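Putative chitobiase (Bacteroides thetaiotaomicron, PDB 3HNM) is of unknown function but is a putative chitobiase fragment with an F5/8 type C domain, a fold that often binds carbohydrate. Local coordinates at residues V20-Y34 against L54-V68. Sequence-based numbering, arbitrary orientation.
Sequences VIDFNNCCTQDGGWY and LCRWDVKEPLPYYFV
Ile21 and Asp22 both face Val68 in a classic beta bulge, where strand 20-23 runs antiparallel to strand 65-68 with the axes 156° apart and 4.6 Å at closest approach. Ile21 N donates to Val68 O and Val68 N to Asp22 O, while Phe23 and Phe67 form a non-hydrogen-bonded pair whose side chains meet through Phe23 CB and Phe67 CD1 (3.6 Å).

Beyond the strand, two asparagine amides carry most of the bonding, with one weak backbone bond, Cys27 N to Leu54 O. Asn24 works with both ends: OD1 accepts Tyr66 N (3.0 Å) from above its carbonyl plane, and ND2 reaches Pro64 O, in the carbonyl plane of the proline. The Tyr66 hydroxyl donates to Asp22 OD2 (3.0 Å) on the syn side, at the ring edge. Asn25, with CG anti to the backbone N (chi1 -175°), lays its amide over one face of Tyr65, planes 23° apart, and OD1 accepts Arg56 N (2.9 Å). Leu63 CD2 covers the opposite face of Tyr65, whose hydroxyl is tied to Glu61 O.

Gln29 OE1 lies over one face of the extended Arg56 chain's guanidinium without the angle for a hydrogen bond, the amide and guanidinium planes nearly parallel. Arg56 NH2 bridges to Asp30 OD1 (2.6 Å); Arg56 NH1 makes a weak bond, part of a salt bridge, to Glu61 OE2 (3.2 Å). At the far end, the Tyr34 hydroxyl donates to Asp58 OD1 (2.7 Å), approaching from above the carboxylate plane.

A methionine at Arg56 would probably leave Asp30 without its salt-bridge partner and Glu61 without its weak one. At this edge of the F5/8 type C beta-sandwich, loop 24-30 is probably held to 54-61 by amide bonds and opposite charges where regular strand pairing has ended.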
ATOM      1  N   VAL A  20       0.470  -1.136  10.010  1.00 39.87           N
ATOM      2  CA  VAL A  20       1.668  -0.550   9.419  1.00 37.48           C
ATOM      3  C   VAL A  20       2.721  -0.349  10.491  1.00 37.46           C
ATOM      4  O   VAL A  20       2.666   0.608  11.270  1.00 37.35           O
ATOM      5  CB  VAL A  20       1.362   0.795   8.745  1.00 36.47           C
ATOM      6  CG1 VAL A  20       2.624   1.383   8.151  1.00 35.91           C
ATOM      7  CG2 VAL A  20       0.337   0.597   7.654  1.00 35.64           C
ATOM      8  N   ILE A  21       3.684  -1.269  10.503  1.00 37.94           N
ATOM      9  CA  ILE A  21       4.771  -1.285  11.473  1.00 36.86           C
ATOM     10  C   ILE A  21       5.939  -0.394  11.050  1.00 35.50           C
ATOM     11  O   ILE A  21       6.882  -0.187  11.814  1.00 35.56           O
ATOM     12  CB  ILE A  21       5.259  -2.756  11.724  1.00 38.46           C
ATOM     13  CG1 ILE A  21       6.139  -2.819  12.974  1.00 40.51           C
ATOM     14  CG2 ILE A  21       6.057  -3.282  10.518  1.00 39.10           C
ATOM     15  CD1 ILE A  21       6.826  -4.167  13.167  1.00 41.87           C
ATOM     16  N   ASP A  22       5.895   0.139   9.837  1.00 34.50           N
ATOM     17  CA  ASP A  22       6.966   1.029   9.416  1.00 33.77           C
ATOM     18  C   ASP A  22       6.717   1.754   8.101  1.00 32.83           C
ATOM     19  O   ASP A  22       6.136   1.202   7.166  1.00 33.20           O
ATOM     20  CB  ASP A  22       8.290   0.268   9.354  1.00 34.79           C
ATOM     21  CG  ASP A  22       9.434   1.150   8.921  1.00 37.96           C
ATOM     22  OD1 ASP A  22       9.341   2.374   9.116  1.00 42.37           O
ATOM     23  OD2 ASP A  22      10.432   0.639   8.390  1.00 39.81           O
ATOM     24  N   PHE A  23       7.147   3.008   8.047  1.00 30.77           N
ATOM     25  CA  PHE A  23       6.999   3.808   6.843  1.00 30.54           C
ATOM     26  C   PHE A  23       8.016   4.945   6.878  1.00 29.88           C
ATOM     27  O   PHE A  23       8.706   5.131   7.884  1.00 30.24           O
ATOM     28  CB  PHE A  23       5.556   4.334   6.729  1.00 31.12           C
ATOM     29  CG  PHE A  23       5.138   5.238   7.862  1.00 32.17           C
ATOM     30  CD1 PHE A  23       5.438   6.595   7.832  1.00 32.86           C
ATOM     31  CD2 PHE A  23       4.460   4.731   8.967  1.00 33.12           C
ATOM     32  CE1 PHE A  23       5.074   7.437   8.882  1.00 32.20           C
ATOM     33  CE2 PHE A  23       4.092   5.561  10.023  1.00 32.00           C
ATOM     34  CZ  PHE A  23       4.403   6.915   9.974  1.00 32.06           C
ATOM     35  N   ASN A  24       8.130   5.687   5.781  1.00 28.26           N
ATOM     36  CA  ASN A  24       9.083   6.789   5.723  1.00 27.69           C
ATOM     37  C   ASN A  24       8.457   8.111   5.280  1.00 27.99           C
ATOM     38  O   ASN A  24       9.138   9.136   5.234  1.00 26.98           O
ATOM     39  CB  ASN A  24      10.258   6.432   4.792  1.00 25.89           C
ATOM     40  CG  ASN A  24       9.932   6.633   3.311  1.00 26.16           C
ATOM     41  OD1 ASN A  24       8.810   6.404   2.869  1.00 26.56           O
ATOM     42  ND2 ASN A  24      10.924   7.043   2.541  1.00 26.86           N
ATOM     43  N   ASN A  25       7.163   8.103   4.964  1.00 29.24           N
ATOM     44  CA  ASN A  25       6.524   9.336   4.510  1.00 30.90           C
ATOM     45  C   ASN A  25       5.002   9.385   4.686  1.00 32.38           C
ATOM     46  O   ASN A  25       4.268   8.528   4.189  1.00 31.97           O
ATOM     47  CB  ASN A  25       6.925   9.571   3.036  1.00 29.67           C
ATOM     48  CG  ASN A  25       6.430  10.890   2.478  1.00 28.33           C
ATOM     49  OD1 ASN A  25       5.244  11.054   2.260  1.00 29.50           O
ATOM     50  ND2 ASN A  25       7.344  11.835   2.239  1.00 26.01           N
ATOM     51  N   CYS A  26       4.546  10.401   5.418  1.00 34.88           N
ATOM     52  CA  CYS A  26       3.118  10.642   5.663  1.00 35.64           C
ATOM     53  C   CYS A  26       2.939  12.129   5.979  1.00 35.16           C
ATOM     54  O   CYS A  26       3.906  12.827   6.273  1.00 37.37           O
ATOM     55  CB  CYS A  26       2.607   9.795   6.836  1.00 35.31           C
ATOM     56  SG  CYS A  26       0.786   9.840   7.064  1.00 40.11           S
ATOM     57  N   CYS A  27       1.712  12.619   5.917  1.00 33.47           N
ATOM     58  CA  CYS A  27       1.463  14.021   6.205  1.00 32.84           C
ATOM     59  C   CYS A  27       1.420  14.267   7.717  1.00 31.55           C
ATOM     60  O   CYS A  27       1.602  15.398   8.160  1.00 30.61           O
ATOM     61  CB  CYS A  27       0.136  14.435   5.588  1.00 32.66           C
ATOM     62  SG  CYS A  27      -1.252  13.556   6.313  1.00 38.14           S
ATOM     63  N   THR A  28       1.186  13.199   8.491  1.00 31.05           N
ATOM     64  CA  THR A  28       1.086  13.264   9.955  1.00 31.32           C
ATOM     65  C   THR A  28       2.404  13.621  10.647  1.00 33.87           C
ATOM     66  O   THR A  28       2.424  14.044  11.810  1.00 34.10           O
ATOM     67  CB  THR A  28       0.577  11.926  10.579  1.00 29.54           C
ATOM     68  OG1 THR A  28       1.590  10.914  10.475  1.00 25.60           O
ATOM     69  CG2 THR A  28      -0.689  11.462   9.886  1.00 29.29           C
ATOM     70  N   GLN A  29       3.510  13.454   9.938  1.00 35.76           N
ATOM     71  CA  GLN A  29       4.812  13.777  10.506  1.00 36.70           C
ATOM     72  C   GLN A  29       4.813  15.194  11.082  1.00 38.05           C
ATOM     73  O   GLN A  29       5.401  15.441  12.135  1.00 38.38           O
ATOM     74  CB  GLN A  29       5.873  13.665   9.427  1.00 35.47           C
ATOM     75  CG  GLN A  29       7.268  13.856   9.911  1.00 33.49           C
ATOM     76  CD  GLN A  29       8.207  14.028   8.755  1.00 34.09           C
ATOM     77  OE1 GLN A  29       9.019  14.941   8.755  1.00 34.24           O
ATOM     78  NE2 GLN A  29       8.099  13.155   7.749  1.00 31.42           N
ATOM     79  N   ASP A  30       4.140  16.107  10.383  1.00 39.88           N
ATOM     80  CA  ASP A  30       4.060  17.508  10.789  1.00 42.55           C
ATOM     81  C   ASP A  30       2.957  17.815  11.811  1.00 45.67           C
ATOM     82  O   ASP A  30       2.608  16.978  12.649  1.00 46.30           O
ATOM     83  CB  ASP A  30       3.858  18.410   9.564  1.00 41.64           C
ATOM     84  CG  ASP A  30       5.075  18.463   8.649  1.00 41.19           C
ATOM     85  OD1 ASP A  30       6.216  18.647   9.140  1.00 39.57           O
ATOM     86  OD2 ASP A  30       4.877  18.344   7.421  1.00 41.15           O
ATOM     87  N   GLY A  31       2.420  19.034  11.733  1.00 48.34           N
ATOM     88  CA  GLY A  31       1.366  19.470  12.636  1.00 50.95           C
ATOM     89  C   GLY A  31       0.398  18.370  13.029  1.00 53.20           C
ATOM     90  O   GLY A  31       0.065  17.500  12.222  1.00 53.39           O
ATOM     91  N   GLY A  32      -0.042  18.394  14.282  1.00 54.26           N
ATOM     92  CA  GLY A  32      -0.982  17.393  14.739  1.00 54.65           C
ATOM     93  C   GLY A  32      -2.349  17.600  14.110  1.00 55.25           C
ATOM     94  O   GLY A  32      -3.211  16.719  14.175  1.00 55.50           O
ATOM     95  N   TRP A  33      -2.571  18.751  13.482  1.00 54.07           N
ATOM     96  CA  TRP A  33      -3.878  18.969  12.889  1.00 54.66           C
ATOM     97  C   TRP A  33      -4.162  18.034  11.729  1.00 53.07           C
ATOM     98  O   TRP A  33      -5.323  17.807  11.390  1.00 54.47           O
ATOM     99  CB  TRP A  33      -4.060  20.412  12.439  1.00 57.35           C
ATOM    100  CG  TRP A  33      -3.542  20.715  11.089  1.00 59.29           C
ATOM    101  CD1 TRP A  33      -2.344  21.285  10.791  1.00 60.65           C
ATOM    102  CD2 TRP A  33      -4.254  20.593   9.847  1.00 59.74           C
ATOM    103  NE1 TRP A  33      -2.266  21.546   9.442  1.00 61.61           N
ATOM    104  CE2 TRP A  33      -3.424  21.131   8.838  1.00 60.84           C
ATOM    105  CE3 TRP A  33      -5.514  20.090   9.491  1.00 59.82           C
ATOM    106  CZ2 TRP A  33      -3.811  21.182   7.487  1.00 60.50           C
ATOM    107  CZ3 TRP A  33      -5.902  20.142   8.143  1.00 60.59           C
ATOM    108  CH2 TRP A  33      -5.049  20.686   7.161  1.00 60.42           C
ATOM    109  N   TYR A  34      -3.102  17.513  11.113  1.00 50.21           N
ATOM    110  CA  TYR A  34      -3.238  16.568  10.006  1.00 47.20           C
ATOM    111  C   TYR A  34      -3.733  15.277  10.638  1.00 48.91           C
ATOM    112  O   TYR A  34      -4.486  14.517  10.029  1.00 48.43           O
ATOM    113  CB  TYR A  34      -1.884  16.292   9.342  1.00 40.75           C
ATOM    114  CG  TYR A  34      -1.448  17.310   8.319  1.00 33.90           C
ATOM    115  CD1 TYR A  34      -2.204  17.537   7.169  1.00 31.26           C
ATOM    116  CD2 TYR A  34      -0.277  18.045   8.503  1.00 30.52           C
ATOM    117  CE1 TYR A  34      -1.806  18.476   6.224  1.00 29.23           C
ATOM    118  CE2 TYR A  34       0.136  18.987   7.572  1.00 28.80           C
ATOM    119  CZ  TYR A  34      -0.631  19.202   6.431  1.00 29.26           C
ATOM    120  OH  TYR A  34      -0.230  20.149   5.507  1.00 27.23           O
ATOM    121  N   LEU A  54      -2.055  10.320   2.999  1.00 30.96           N
ATOM    122  CA  LEU A  54      -1.454  11.463   2.337  1.00 31.56           C
ATOM    123  C   LEU A  54       0.038  11.549   2.656  1.00 32.01           C
ATOM    124  O   LEU A  54       0.457  11.332   3.792  1.00 33.12           O
ATOM    125  CB  LEU A  54      -2.164  12.747   2.763  1.00 30.00           C
ATOM    126  CG  LEU A  54      -2.034  13.901   1.776  1.00 31.50           C
ATOM    127  CD1 LEU A  54      -2.668  13.479   0.452  1.00 30.82           C
ATOM    128  CD2 LEU A  54      -2.712  15.158   2.328  1.00 31.21           C
ATOM    129  N   CYS A  55       0.835  11.832   1.632  1.00 30.74           N
ATOM    130  CA  CYS A  55       2.281  11.962   1.783  1.00 31.12           C
ATOM    131  C   CYS A  55       2.572  13.227   2.599  1.00 32.07           C
ATOM    132  O   CYS A  55       1.647  13.935   2.975  1.00 34.14           O
ATOM    133  CB  CYS A  55       2.915  12.110   0.413  1.00 28.94           C
ATOM    134  SG  CYS A  55       2.232  13.500  -0.461  1.00 27.68           S
ATOM    135  N   ARG A  56       3.845  13.513   2.869  1.00 31.34           N
ATOM    136  CA  ARG A  56       4.187  14.715   3.617  1.00 30.61           C
ATOM    137  C   ARG A  56       3.820  15.869   2.697  1.00 30.94           C
ATOM    138  O   ARG A  56       4.223  15.894   1.532  1.00 32.06           O
ATOM    139  CB  ARG A  56       5.671  14.764   3.933  1.00 29.49           C
ATOM    140  CG  ARG A  56       5.933  15.237   5.323  1.00 29.24           C
ATOM    141  CD  ARG A  56       7.340  15.720   5.484  1.00 29.51           C
ATOM    142  NE  ARG A  56       7.459  16.518   6.696  1.00 30.83           N
ATOM    143  CZ  ARG A  56       8.471  17.331   6.956  1.00 31.34           C
ATOM    144  NH1 ARG A  56       9.462  17.452   6.085  1.00 33.88           N
ATOM    145  NH2 ARG A  56       8.487  18.023   8.084  1.00 32.49           N
ATOM    146  N   TRP A  57       3.065  16.828   3.214  1.00 30.05           N
ATOM    147  CA  TRP A  57       2.617  17.917   2.379  1.00 29.28           C
ATOM    148  C   TRP A  57       3.311  19.247   2.579  1.00 29.20           C
ATOM    149  O   TRP A  57       3.439  20.037   1.635  1.00 28.42           O
ATOM    150  CB  TRP A  57       1.104  18.070   2.545  1.00 28.33           C
ATOM    151  CG  TRP A  57       0.411  18.627   1.341  1.00 30.08           C
ATOM    152  CD1 TRP A  57       0.262  19.935   1.022  1.00 29.78           C
ATOM    153  CD2 TRP A  57      -0.201  17.880   0.280  1.00 32.12           C
ATOM    154  NE1 TRP A  57      -0.406  20.060  -0.173  1.00 30.74           N
ATOM    155  CE2 TRP A  57      -0.702  18.814  -0.653  1.00 31.71           C
ATOM    156  CE3 TRP A  57      -0.371  16.513   0.027  1.00 33.36           C
ATOM    157  CZ2 TRP A  57      -1.369  18.428  -1.824  1.00 32.18           C
ATOM    158  CZ3 TRP A  57      -1.033  16.128  -1.142  1.00 34.38           C
ATOM    159  CH2 TRP A  57      -1.523  17.088  -2.051  1.00 32.93           C
ATOM    160  N   ASP A  58       3.773  19.498   3.796  1.00 30.52           N
ATOM    161  CA  ASP A  58       4.434  20.771   4.089  1.00 31.92           C
ATOM    162  C   ASP A  58       5.803  20.820   3.425  1.00 31.84           C
ATOM    163  O   ASP A  58       6.344  21.895   3.160  1.00 30.86           O
ATOM    164  CB  ASP A  58       4.580  20.972   5.604  1.00 34.72           C
ATOM    165  CG  ASP A  58       3.232  20.983   6.339  1.00 38.21           C
ATOM    166  OD1 ASP A  58       2.192  21.322   5.720  1.00 38.79           O
ATOM    167  OD2 ASP A  58       3.223  20.671   7.552  1.00 38.63           O
ATOM    168  N   VAL A  59       6.361  19.647   3.152  1.00 31.77           N
ATOM    169  CA  VAL A  59       7.665  19.571   2.513  1.00 31.10           C
ATOM    170  C   VAL A  59       7.632  18.412   1.546  1.00 30.80           C
ATOM    171  O   VAL A  59       7.586  17.258   1.970  1.00 33.62           O
ATOM    172  CB  VAL A  59       8.776  19.301   3.536  1.00 30.03           C
ATOM    173  CG1 VAL A  59      10.120  19.375   2.860  1.00 29.55           C
ATOM    174  CG2 VAL A  59       8.688  20.289   4.673  1.00 28.79           C
ATOM    175  N   LYS A  60       7.658  18.701   0.251  1.00 28.51           N
ATOM    176  CA  LYS A  60       7.622  17.620  -0.726  1.00 24.86           C
ATOM    177  C   LYS A  60       8.875  16.756  -0.601  1.00 22.79           C
ATOM    178  O   LYS A  60       9.959  17.190  -0.965  1.00 22.70           O
ATOM    179  CB  LYS A  60       7.527  18.193  -2.140  1.00 25.18           C
ATOM    180  CG  LYS A  60       6.337  19.117  -2.395  1.00 24.97           C
ATOM    181  CD  LYS A  60       6.394  19.616  -3.833  1.00 25.65           C
ATOM    182  CE  LYS A  60       5.359  20.671  -4.156  1.00 25.86           C
ATOM    183  NZ  LYS A  60       5.810  21.519  -5.314  1.00 26.92           N
ATOM    184  N   GLU A  61       8.725  15.540  -0.086  1.00 22.36           N
ATOM    185  CA  GLU A  61       9.859  14.621   0.063  1.00 21.75           C
ATOM    186  C   GLU A  61      10.131  13.813  -1.209  1.00 21.00           C
ATOM    187  O   GLU A  61       9.206  13.369  -1.879  1.00 19.22           O
ATOM    188  CB  GLU A  61       9.595  13.669   1.220  1.00 22.19           C
ATOM    189  CG  GLU A  61       9.478  14.373   2.559  1.00 24.65           C
ATOM    190  CD  GLU A  61      10.820  14.802   3.126  1.00 26.11           C
ATOM    191  OE1 GLU A  61      11.806  14.818   2.354  1.00 26.35           O
ATOM    192  OE2 GLU A  61      10.890  15.127   4.342  1.00 26.11           O
ATOM    193  N   PRO A  62      11.410  13.612  -1.560  1.00 21.95           N
ATOM    194  CA  PRO A  62      11.760  12.848  -2.764  1.00 21.85           C
ATOM    195  C   PRO A  62      11.500  11.356  -2.606  1.00 22.67           C
ATOM    196  O   PRO A  62      11.675  10.790  -1.531  1.00 23.09           O
ATOM    197  CB  PRO A  62      13.239  13.162  -2.952  1.00 20.81           C
ATOM    198  CG  PRO A  62      13.717  13.301  -1.556  1.00 20.83           C
ATOM    199  CD  PRO A  62      12.624  14.136  -0.914  1.00 21.77           C
ATOM    200  N   LEU A  63      11.072  10.726  -3.691  1.00 22.72           N
ATOM    201  CA  LEU A  63      10.770   9.301  -3.676  1.00 21.71           C
ATOM    202  C   LEU A  63      12.042   8.500  -3.383  1.00 21.75           C
ATOM    203  O   LEU A  63      13.146   9.022  -3.518  1.00 22.44           O
ATOM    204  CB  LEU A  63      10.151   8.912  -5.019  1.00 20.06           C
ATOM    205  CG  LEU A  63       8.841   9.641  -5.378  1.00 19.91           C
ATOM    206  CD1 LEU A  63       8.570   9.483  -6.863  1.00 19.69           C
ATOM    207  CD2 LEU A  63       7.655   9.097  -4.558  1.00 17.65           C
ATOM    208  N   PRO A  64      11.918   7.215  -3.014  1.00 21.95           N
ATOM    209  CA  PRO A  64      10.728   6.395  -2.823  1.00 22.36           C
ATOM    210  C   PRO A  64      10.128   6.383  -1.433  1.00 23.45           C
ATOM    211  O   PRO A  64      10.814   6.581  -0.426  1.00 23.68           O
ATOM    212  CB  PRO A  64      11.230   5.023  -3.184  1.00 21.84           C
ATOM    213  CG  PRO A  64      12.530   5.024  -2.460  1.00 21.61           C
ATOM    214  CD  PRO A  64      13.120   6.391  -2.803  1.00 22.35           C
ATOM    215  N   TYR A  65       8.830   6.095  -1.417  1.00 24.59           N
ATOM    216  CA  TYR A  65       8.019   5.992  -0.213  1.00 24.24           C
ATOM    217  C   TYR A  65       7.752   4.514  -0.014  1.00 23.66           C
ATOM    218  O   TYR A  65       7.412   3.820  -0.969  1.00 23.81           O
ATOM    219  CB  TYR A  65       6.697   6.700  -0.440  1.00 25.34           C
ATOM    220  CG  TYR A  65       6.826   8.146  -0.823  1.00 27.77           C
ATOM    221  CD1 TYR A  65       7.911   8.901  -0.396  1.00 28.23           C
ATOM    222  CD2 TYR A  65       5.786   8.798  -1.484  1.00 28.53           C
ATOM    223  CE1 TYR A  65       7.951  10.270  -0.601  1.00 29.16           C
ATOM    224  CE2 TYR A  65       5.812  10.171  -1.691  1.00 28.07           C
ATOM    225  CZ  TYR A  65       6.894  10.901  -1.237  1.00 29.14           C
ATOM    226  OH  TYR A  65       6.896  12.269  -1.341  1.00 29.97           O
ATOM    227  N   TYR A  66       7.885   4.028   1.212  1.00 23.44           N
ATOM    228  CA  TYR A  66       7.664   2.612   1.457  1.00 23.46           C
ATOM    229  C   TYR A  66       6.866   2.385   2.719  1.00 26.01           C
ATOM    230  O   TYR A  66       6.756   3.262   3.565  1.00 28.26           O
ATOM    231  CB  TYR A  66       8.994   1.896   1.566  1.00 18.42           C
ATOM    232  CG  TYR A  66       9.669   2.111   2.874  1.00 15.42           C
ATOM    233  CD1 TYR A  66       9.357   1.326   3.968  1.00 16.20           C
ATOM    234  CD2 TYR A  66      10.623   3.097   3.025  1.00 15.35           C
ATOM    235  CE1 TYR A  66       9.990   1.517   5.194  1.00 16.49           C
ATOM    236  CE2 TYR A  66      11.265   3.303   4.246  1.00 16.19           C
ATOM    237  CZ  TYR A  66      10.947   2.508   5.328  1.00 16.18           C
ATOM    238  OH  TYR A  66      11.602   2.691   6.528  1.00 13.98           O
ATOM    239  N   PHE A  67       6.312   1.192   2.842  1.00 28.29           N
ATOM    240  CA  PHE A  67       5.504   0.862   3.993  1.00 30.09           C
ATOM    241  C   PHE A  67       5.762  -0.582   4.318  1.00 31.64           C
ATOM    242  O   PHE A  67       6.004  -1.369   3.417  1.00 32.75           O
ATOM    243  CB  PHE A  67       4.042   1.015   3.638  1.00 30.63           C
ATOM    244  CG  PHE A  67       3.668   2.374   3.178  1.00 30.99           C
ATOM    245  CD1 PHE A  67       3.302   3.340   4.097  1.00 32.43           C
ATOM    246  CD2 PHE A  67       3.592   2.666   1.820  1.00 30.91           C
ATOM    247  CE1 PHE A  67       2.849   4.582   3.676  1.00 33.83           C
ATOM    248  CE2 PHE A  67       3.141   3.911   1.380  1.00 32.73           C
ATOM    249  CZ  PHE A  67       2.764   4.868   2.310  1.00 33.85           C
ATOM    250  N   VAL A  68       5.689  -0.936   5.591  1.00 33.36           N
ATOM    251  CA  VAL A  68       5.927  -2.310   5.998  1.00 35.38           C
ATOM    252  C   VAL A  68       4.730  -2.806   6.785  1.00 35.85           C
ATOM    253  O   VAL A  68       4.606  -2.536   7.976  1.00 36.88           O
ATOM    254  CB  VAL A  68       7.184  -2.402   6.878  1.00 36.47           C
ATOM    255  CG1 VAL A  68       7.493  -3.850   7.203  1.00 37.15           C
ATOM    256  CG2 VAL A  68       8.349  -1.725   6.178  1.00 36.20           C
TER